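Local coordinates for protein Exo-1,5-alpha-L-arabinofuranobiosidase (Gibberella zeae, PDB 2YDT) that probably hydrolyses 1,5-linked alpha-L-arabinan from the chain end as an exo-arabinofuranobiosidase, releasing arabinobiose, at residues K102-C107 and V123-D128. Sequence-based numbering, arbitrary orientation.
Sequences KGTVLC and VYASRD
Leu106 CD2 packs on Ala125 CB at 3.8 Å, directly across a non-hydrogen-bonded antiparallel pair. Both methyls of the Leu106 fork meet one branch of Val123: CD1 and CD2 each stand 4.1 Å from Val123 CG1, the two side chains crossing at a slant. Thr104 CG2 reaches the methyl of Ala125 at 3.8 Å from CB, beside Leu106 CD2, so the two branches meet Ala125 CB next to each other. Leu166 and Leu168 of strand 165-172, in the next sheet, touch Leu106 and Val123 respectively. The two segments belong to the hairpin of strands 105-111 and 119-126, the middle pair of a four-stranded antiparallel blade in a six-bladed beta-propeller, as expected for a sialidase-like fold. Two hydrogen-bonded pairs flank the central one: Val105 with Ser126, where Ser126 N gives a bond of 2.7 Å to Val105 O in the carbonyl plane, and Cys107 with Tyr124, where both donors are tilted from the carbonyl planes by about 30°. On the face carrying Val105, Cys107, Tyr124 and Ser126, the CB atoms of Val105 and Ser126 stand 4.2 Å apart. Tyr124 CB lies 3.7 Å from Cys107 O, while its ring leads away to meet Phe135 edge-to-face and its hydroxyl bonds to Thr78 N. Ser126 OG, anti to its backbone N (chi1 173°), accepts a weak bond from Asp128 N and also pairs with Gly130 N in the following turn. Beyond the last bridge, one water donates to Gly103 O and, at 2.8 Å, to Ser126 O, which also accepts Val105 N.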
ATOM      1  N   LYS A 102      12.122 -15.072  10.944  1.00 12.17           N
ATOM      2  CA  LYS A 102      12.013 -15.047   9.490  1.00 12.30           C
ATOM      3  C   LYS A 102      10.824 -15.896   9.056  1.00 11.82           C
ATOM      4  O   LYS A 102      10.630 -17.008   9.559  1.00 11.23           O
ATOM      5  CB  LYS A 102      13.304 -15.594   8.854  1.00 12.47           C
ATOM      6  CG  LYS A 102      13.324 -15.520   7.359  1.00 14.71           C
ATOM      7  CD  LYS A 102      14.659 -16.019   6.787  1.00 18.99           C
ATOM      8  CE  LYS A 102      14.694 -15.766   5.316  1.00 23.85           C
ATOM      9  NZ  LYS A 102      15.877 -16.395   4.666  1.00 27.99           N
ATOM     10  N   GLY A 103      10.006 -15.343   8.146  1.00 11.07           N
ATOM     11  CA  GLY A 103       8.846 -16.009   7.631  1.00 11.02           C
ATOM     12  C   GLY A 103       7.550 -15.725   8.363  1.00 10.94           C
ATOM     13  O   GLY A 103       6.505 -16.154   7.922  1.00 10.58           O
ATOM     14  N   THR A 104       7.617 -15.045   9.515  1.00  9.24           N
ATOM     15  CA  THR A 104       6.407 -14.571  10.197  1.00  9.43           C
ATOM     16  C   THR A 104       5.718 -13.647   9.200  1.00  8.39           C
ATOM     17  O   THR A 104       6.372 -12.831   8.544  1.00  8.40           O
ATOM     18  CB  THR A 104       6.760 -13.790  11.471  1.00 10.49           C
ATOM     19  OG1 THR A 104       7.470 -14.652  12.396  1.00 10.77           O
ATOM     20  CG2 THR A 104       5.513 -13.224  12.143  1.00  9.15           C
ATOM     21  N   VAL A 105       4.411 -13.760   9.108  1.00  7.03           N
ATOM     22  CA  VAL A 105       3.589 -12.845   8.319  1.00  7.00           C
ATOM     23  C   VAL A 105       3.018 -11.765   9.208  1.00  7.68           C
ATOM     24  O   VAL A 105       2.442 -12.058  10.247  1.00  8.60           O
ATOM     25  CB  VAL A 105       2.454 -13.570   7.603  1.00  6.63           C
ATOM     26  CG1 VAL A 105       1.611 -12.536   6.743  1.00  7.91           C
ATOM     27  CG2 VAL A 105       3.015 -14.671   6.710  1.00  9.74           C
ATOM     28  N   LEU A 106       3.242 -10.495   8.838  1.00  7.83           N
ATOM     29  CA  LEU A 106       2.638  -9.393   9.520  1.00  6.86           C
ATOM     30  C   LEU A 106       1.433  -8.872   8.705  1.00  7.35           C
ATOM     31  O   LEU A 106       1.421  -8.861   7.477  1.00  7.08           O
ATOM     32  CB  LEU A 106       3.623  -8.254   9.714  1.00  7.50           C
ATOM     33  CG  LEU A 106       4.904  -8.542  10.484  1.00  6.70           C
ATOM     34  CD1 LEU A 106       5.706  -7.237  10.734  1.00  9.67           C
ATOM     35  CD2 LEU A 106       4.612  -9.282  11.781  1.00  8.64           C
ATOM     36  N   CYS A 107       0.421  -8.454   9.445  1.00  6.59           N
ATOM     37  CA  CYS A 107      -0.698  -7.667   8.895  1.00  7.02           C
ATOM     38  C   CYS A 107      -0.783  -6.417   9.737  1.00  7.19           C
ATOM     39  O   CYS A 107      -1.078  -6.489  10.945  1.00  7.35           O
ATOM     40  CB  CYS A 107      -2.006  -8.451   8.963  1.00  7.43           C
ATOM     41  SG  CYS A 107      -3.372  -7.533   8.089  1.00 10.61           S
ATOM     42  N   VAL A 123      -0.062  -3.726  14.656  1.00  6.11           N
ATOM     43  CA  VAL A 123       0.585  -4.865  13.991  1.00  6.81           C
ATOM     44  C   VAL A 123       0.077  -6.169  14.596  1.00  7.23           C
ATOM     45  O   VAL A 123       0.126  -6.332  15.812  1.00  8.01           O
ATOM     46  CB  VAL A 123       2.142  -4.816  14.040  1.00  6.50           C
ATOM     47  CG1 VAL A 123       2.804  -6.065  13.454  1.00  7.34           C
ATOM     48  CG2 VAL A 123       2.629  -3.571  13.327  1.00  8.22           C
ATOM     49  N   TYR A 124      -0.366  -7.074  13.728  1.00  6.44           N
ATOM     50  CA  TYR A 124      -0.736  -8.466  14.046  1.00  7.85           C
ATOM     51  C   TYR A 124       0.241  -9.378  13.303  1.00  8.10           C
ATOM     52  O   TYR A 124       0.806  -9.016  12.253  1.00  8.78           O
ATOM     53  CB  TYR A 124      -2.198  -8.774  13.601  1.00  7.66           C
ATOM     54  CG  TYR A 124      -3.218  -8.258  14.578  1.00  6.42           C
ATOM     55  CD1 TYR A 124      -3.495  -6.905  14.666  1.00  7.52           C
ATOM     56  CD2 TYR A 124      -3.859  -9.116  15.481  1.00  7.36           C
ATOM     57  CE1 TYR A 124      -4.406  -6.412  15.632  1.00  8.10           C
ATOM     58  CE2 TYR A 124      -4.738  -8.655  16.405  1.00  8.86           C
ATOM     59  CZ  TYR A 124      -5.027  -7.320  16.505  1.00  6.47           C
ATOM     60  OH  TYR A 124      -5.906  -6.870  17.485  1.00  7.70           O
ATOM     61  N   ALA A 125       0.451 -10.579  13.836  1.00  8.34           N
ATOM     62  CA  ALA A 125       1.410 -11.519  13.263  1.00  8.75           C
ATOM     63  C   ALA A 125       0.854 -12.915  13.192  1.00  9.10           C
ATOM     64  O   ALA A 125       0.044 -13.295  14.030  1.00  9.79           O
ATOM     65  CB  ALA A 125       2.701 -11.549  14.080  1.00  9.49           C
ATOM     66  N   SER A 126       1.241 -13.637  12.142  1.00  8.00           N
ATOM     67  CA  SER A 126       0.908 -15.055  11.962  1.00  8.45           C
ATOM     68  C   SER A 126       2.198 -15.865  11.929  1.00  8.97           C
ATOM     69  O   SER A 126       3.096 -15.591  11.125  1.00  8.29           O
ATOM     70  CB  SER A 126       0.099 -15.315  10.672  1.00  8.43           C
ATOM     71  OG  SER A 126      -0.049 -16.736  10.496  1.00  8.59           O
ATOM     72  N   ARG A 127       2.255 -16.885  12.793  1.00  9.11           N
ATOM     73  CA  ARG A 127       3.412 -17.781  12.892  1.00  9.81           C
ATOM     74  C   ARG A 127       3.182 -19.075  12.101  1.00 10.74           C
ATOM     75  O   ARG A 127       4.025 -19.980  12.135  1.00 12.45           O
ATOM     76  CB  ARG A 127       3.671 -18.129  14.366  1.00 10.32           C
ATOM     77  CG  ARG A 127       4.037 -16.942  15.237  1.00 10.34           C
ATOM     78  CD  ARG A 127       4.162 -17.347  16.693  1.00 11.33           C
ATOM     79  NE  ARG A 127       4.631 -16.301  17.608  1.00 11.38           N
ATOM     80  CZ  ARG A 127       5.911 -15.992  17.817  1.00 12.10           C
ATOM     81  NH1 ARG A 127       6.876 -16.630  17.190  1.00 13.50           N
ATOM     82  NH2 ARG A 127       6.228 -15.068  18.693  1.00 14.44           N
ATOM     83  N   ASP A 128       2.069 -19.164  11.382  1.00  9.70           N
ATOM     84  CA  ASP A 128       1.720 -20.378  10.654  1.00 10.36           C
ATOM     85  C   ASP A 128       1.266 -20.053   9.208  1.00  9.92           C
ATOM     86  O   ASP A 128       0.445 -20.754   8.645  1.00 11.15           O
ATOM     87  CB  ASP A 128       0.676 -21.208  11.424  1.00 10.26           C
ATOM     88  CG  ASP A 128      -0.582 -20.431  11.760  1.00 10.80           C
ATOM     89  OD1 ASP A 128      -0.809 -19.352  11.121  1.00 11.19           O
ATOM     90  OD2 ASP A 128      -1.332 -20.866  12.684  1.00 12.99           O
TER
HETATM   91  O   HOH W   1       4.138 -17.490   9.351  1.00 11.83           O